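PDB 5YSC: vitamin B12-binding protein from Vibrio cholerae O395, which binds vitamin B12 in the periplasm and probably delivers it to BtuC, the transmembrane subunit of the BtuCDF ABC importer. Local coordinates for residues 65-73 and 88-99. Sequence-based numbering, arbitrary orientation.
Sequences HQTINIEKI and NPPRELAKLRQL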
# COMPACT_ATOMS: atom_id res chain seq x y z
N HIS A 65 -13.08 -6.41 0.04
CA HIS A 65 -12.86 -5.54 -1.10
C HIS A 65 -14.13 -5.12 -1.79
O HIS A 65 -14.11 -4.16 -2.56
CB HIS A 65 -11.95 -6.22 -2.13
CG HIS A 65 -12.54 -7.47 -2.71
ND1 HIS A 65 -12.84 -7.60 -4.06
CD2 HIS A 65 -12.89 -8.64 -2.13
CE1 HIS A 65 -13.33 -8.81 -4.28
NE2 HIS A 65 -13.36 -9.46 -3.13
N GLN A 66 -15.22 -5.83 -1.53
CA GLN A 66 -16.48 -5.54 -2.20
C GLN A 66 -17.53 -4.94 -1.28
O GLN A 66 -18.41 -4.21 -1.73
CB GLN A 66 -17.02 -6.80 -2.89
CG GLN A 66 -17.00 -8.03 -2.01
CD GLN A 66 -16.96 -9.32 -2.81
OE1 GLN A 66 -17.00 -9.30 -4.04
NE2 GLN A 66 -16.90 -10.45 -2.11
N THR A 67 -17.44 -5.23 0.01
CA THR A 67 -18.50 -4.90 0.95
C THR A 67 -17.99 -4.46 2.30
O THR A 67 -17.12 -5.12 2.89
CB THR A 67 -19.39 -6.12 1.18
OG1 THR A 67 -19.43 -6.90 -0.03
CG2 THR A 67 -20.78 -5.70 1.60
N ILE A 68 -18.61 -3.42 2.85
CA ILE A 68 -18.50 -3.07 4.26
C ILE A 68 -19.74 -3.59 4.97
O ILE A 68 -20.87 -3.30 4.55
CB ILE A 68 -18.38 -1.56 4.46
CG1 ILE A 68 -17.08 -1.01 3.83
CG2 ILE A 68 -18.46 -1.23 5.94
CD1 ILE A 68 -16.89 0.48 4.04
N ASN A 69 -19.54 -4.32 6.07
CA ASN A 69 -20.64 -4.93 6.81
C ASN A 69 -21.22 -3.91 7.78
O ASN A 69 -20.88 -3.86 8.97
CB ASN A 69 -20.18 -6.19 7.53
CG ASN A 69 -21.33 -7.01 8.07
OD1 ASN A 69 -22.39 -6.48 8.44
ND2 ASN A 69 -21.12 -8.32 8.13
N ILE A 70 -22.14 -3.10 7.27
CA ILE A 70 -22.68 -2.01 8.09
C ILE A 70 -23.51 -2.55 9.24
O ILE A 70 -23.54 -1.95 10.30
CB ILE A 70 -23.49 -1.01 7.25
CG1 ILE A 70 -22.53 -0.27 6.32
CG2 ILE A 70 -24.25 0.01 8.16
CD1 ILE A 70 -23.17 0.70 5.42
N GLU A 71 -24.21 -3.65 9.02
CA GLU A 71 -25.00 -4.26 10.09
C GLU A 71 -24.12 -4.55 11.29
O GLU A 71 -24.44 -4.18 12.42
CB GLU A 71 -25.65 -5.53 9.58
CG GLU A 71 -26.61 -6.17 10.57
CD GLU A 71 -27.46 -7.27 9.95
OE1 GLU A 71 -27.22 -7.65 8.79
OE2 GLU A 71 -28.37 -7.74 10.65
N LYS A 72 -22.98 -5.21 11.05
CA LYS A 72 -22.06 -5.55 12.13
C LYS A 72 -21.49 -4.30 12.78
O LYS A 72 -21.35 -4.24 14.00
CB LYS A 72 -20.93 -6.43 11.60
CG LYS A 72 -21.21 -7.89 11.65
CD LYS A 72 -20.07 -8.75 11.06
CE LYS A 72 -19.69 -9.93 11.92
NZ LYS A 72 -18.57 -9.56 12.84
N ILE A 73 -21.17 -3.27 11.98
CA ILE A 73 -20.68 -2.02 12.55
C ILE A 73 -21.72 -1.40 13.49
O ILE A 73 -21.37 -0.84 14.55
CB ILE A 73 -20.27 -1.06 11.42
CG1 ILE A 73 -19.08 -1.67 10.67
CG2 ILE A 73 -19.92 0.29 11.96
CD1 ILE A 73 -18.51 -0.78 9.60
N ASN A 88 -12.42 1.59 -0.21
CA ASN A 88 -13.72 1.18 0.34
C ASN A 88 -14.85 1.61 -0.59
O ASN A 88 -14.74 2.64 -1.26
CB ASN A 88 -14.00 1.82 1.69
CG ASN A 88 -13.09 1.34 2.82
OD1 ASN A 88 -12.80 2.13 3.71
ND2 ASN A 88 -12.75 0.06 2.85
N PRO A 89 -15.98 0.90 -0.59
CA PRO A 89 -17.12 1.31 -1.45
C PRO A 89 -17.67 2.67 -1.06
O PRO A 89 -18.08 2.86 0.09
CB PRO A 89 -18.15 0.21 -1.17
CG PRO A 89 -17.42 -0.89 -0.51
CD PRO A 89 -16.31 -0.29 0.22
N PRO A 90 -17.73 3.63 -2.00
CA PRO A 90 -18.18 4.99 -1.66
C PRO A 90 -19.54 5.07 -1.00
O PRO A 90 -19.75 5.88 -0.11
CB PRO A 90 -18.19 5.70 -3.02
CG PRO A 90 -17.23 4.98 -3.83
CD PRO A 90 -17.21 3.56 -3.38
N ARG A 91 -20.50 4.26 -1.47
CA ARG A 91 -21.84 4.33 -0.91
C ARG A 91 -21.84 3.95 0.56
O ARG A 91 -22.52 4.58 1.37
CB ARG A 91 -22.78 3.40 -1.70
CG ARG A 91 -24.18 3.32 -1.11
CD ARG A 91 -25.09 2.47 -1.96
NE ARG A 91 -26.39 2.26 -1.32
CZ ARG A 91 -27.42 3.10 -1.39
NH1 ARG A 91 -28.56 2.80 -0.77
NH2 ARG A 91 -27.32 4.24 -2.06
N GLU A 92 -21.10 2.90 0.92
CA GLU A 92 -21.14 2.45 2.30
C GLU A 92 -20.45 3.44 3.24
O GLU A 92 -20.91 3.63 4.38
CB GLU A 92 -20.54 1.05 2.40
CG GLU A 92 -21.53 -0.05 2.08
CD GLU A 92 -21.31 -0.66 0.73
OE1 GLU A 92 -21.06 -1.91 0.65
OE2 GLU A 92 -21.37 0.10 -0.26
N LEU A 93 -19.34 4.06 2.80
CA LEU A 93 -18.72 5.12 3.60
C LEU A 93 -19.65 6.29 3.75
O LEU A 93 -19.78 6.87 4.84
CB LEU A 93 -17.42 5.60 2.97
CG LEU A 93 -16.19 4.74 2.98
CD1 LEU A 93 -15.03 5.56 2.43
CD2 LEU A 93 -15.91 4.27 4.39
N ALA A 94 -20.33 6.68 2.66
CA ALA A 94 -21.28 7.77 2.77
C ALA A 94 -22.37 7.41 3.77
O ALA A 94 -22.75 8.24 4.62
CB ALA A 94 -21.89 8.10 1.40
N LYS A 95 -22.85 6.17 3.73
CA LYS A 95 -23.84 5.72 4.71
C LYS A 95 -23.31 5.90 6.13
O LYS A 95 -24.01 6.43 7.00
CB LYS A 95 -24.23 4.26 4.48
CG LYS A 95 -25.65 4.03 4.01
CD LYS A 95 -25.72 3.22 2.73
CE LYS A 95 -25.56 1.74 2.98
NZ LYS A 95 -25.12 0.91 1.79
N LEU A 96 -22.07 5.46 6.37
CA LEU A 96 -21.49 5.60 7.70
C LEU A 96 -21.41 7.06 8.12
O LEU A 96 -21.62 7.39 9.30
CB LEU A 96 -20.10 4.95 7.73
CG LEU A 96 -20.12 3.43 7.65
CD1 LEU A 96 -18.67 2.93 7.56
CD2 LEU A 96 -20.85 2.80 8.82
N ARG A 97 -21.06 7.95 7.19
CA ARG A 97 -21.04 9.37 7.50
C ARG A 97 -22.44 9.84 7.84
O ARG A 97 -22.65 10.58 8.80
CB ARG A 97 -20.46 10.17 6.34
CG ARG A 97 -18.96 10.01 6.12
CD ARG A 97 -18.35 11.06 5.17
NE ARG A 97 -18.87 10.99 3.81
CZ ARG A 97 -18.40 10.17 2.86
NH1 ARG A 97 -17.40 9.32 3.13
NH2 ARG A 97 -18.94 10.20 1.63
N GLN A 98 -23.43 9.40 7.06
CA GLN A 98 -24.80 9.87 7.27
C GLN A 98 -25.35 9.35 8.59
O GLN A 98 -26.18 10.01 9.22
CB GLN A 98 -25.68 9.49 6.06
CG GLN A 98 -25.79 10.67 5.03
CD GLN A 98 -26.19 10.25 3.60
OE1 GLN A 98 -26.31 9.06 3.28
NE2 GLN A 98 -26.38 11.25 2.73
N LEU A 99 -24.86 8.20 9.04
CA LEU A 99 -25.26 7.63 10.31
C LEU A 99 -24.62 8.33 11.50
O LEU A 99 -24.95 7.97 12.64
CB LEU A 99 -24.91 6.15 10.35
CG LEU A 99 -25.82 5.21 9.55
CD1 LEU A 99 -25.19 3.81 9.47
CD2 LEU A 99 -27.16 5.15 10.23
O HOH W 1 -20.72 -3.11 -1.71
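The puckered pyrrolidine ring of Pro89 meets segment 65-73 through CG and CD, with CG 3.7 Å from Gln66 O and CD 3.8 Å from Ile68 CG1. The flat carboxylate of Glu92 turns OE1 toward the same loop; one water, 2.6 Å from Gln66 O and 2.7 Å from Glu92 OE1, donates to both. Away from the interface, the His65 ring carries Gln66 CG over one face, and Leu93 O and Ala94 CA of its own helix lie over one face of the Arg97 guanidinium, toward its rim.

Beyond this water bridge the contact is largely aliphatic. Ile68 is inserted beside Pro89, its CD1 reaching Leu93 CD2 at 3.9 Å, where the two side chains cross at about a right angle. Ile70 keeps CG1 beside its backbone N and then runs extended (chi2 178°), which carries CD1 to Lys95 CE at 3.6 Å and onto Glu92 CG. Ile73 adds CG2 against Leu96 CD2, 4.1 Å away. Leu93 and Leu96 of helix 90-98, the crossover helix between parallel strands 80-83 and 103-105, rest with Ile73 on strand 80-83, so the two segments pack side by side over the sheet. Asn69 N-caps helix 70-76 by accepting from Lys72 N, while the backbone N of His65 makes a weak hydrogen bond to cyanocobalamin.

No direct hydrogen bond joins the segments. Ile68 N, buried without a partner, lies 3.6 Å from Glu92 OE1, a separation that may ease its burial electrostatically; cohesion therefore rests on aliphatic packing, helped by one water bridge between Gln66 O and Glu92 OE1.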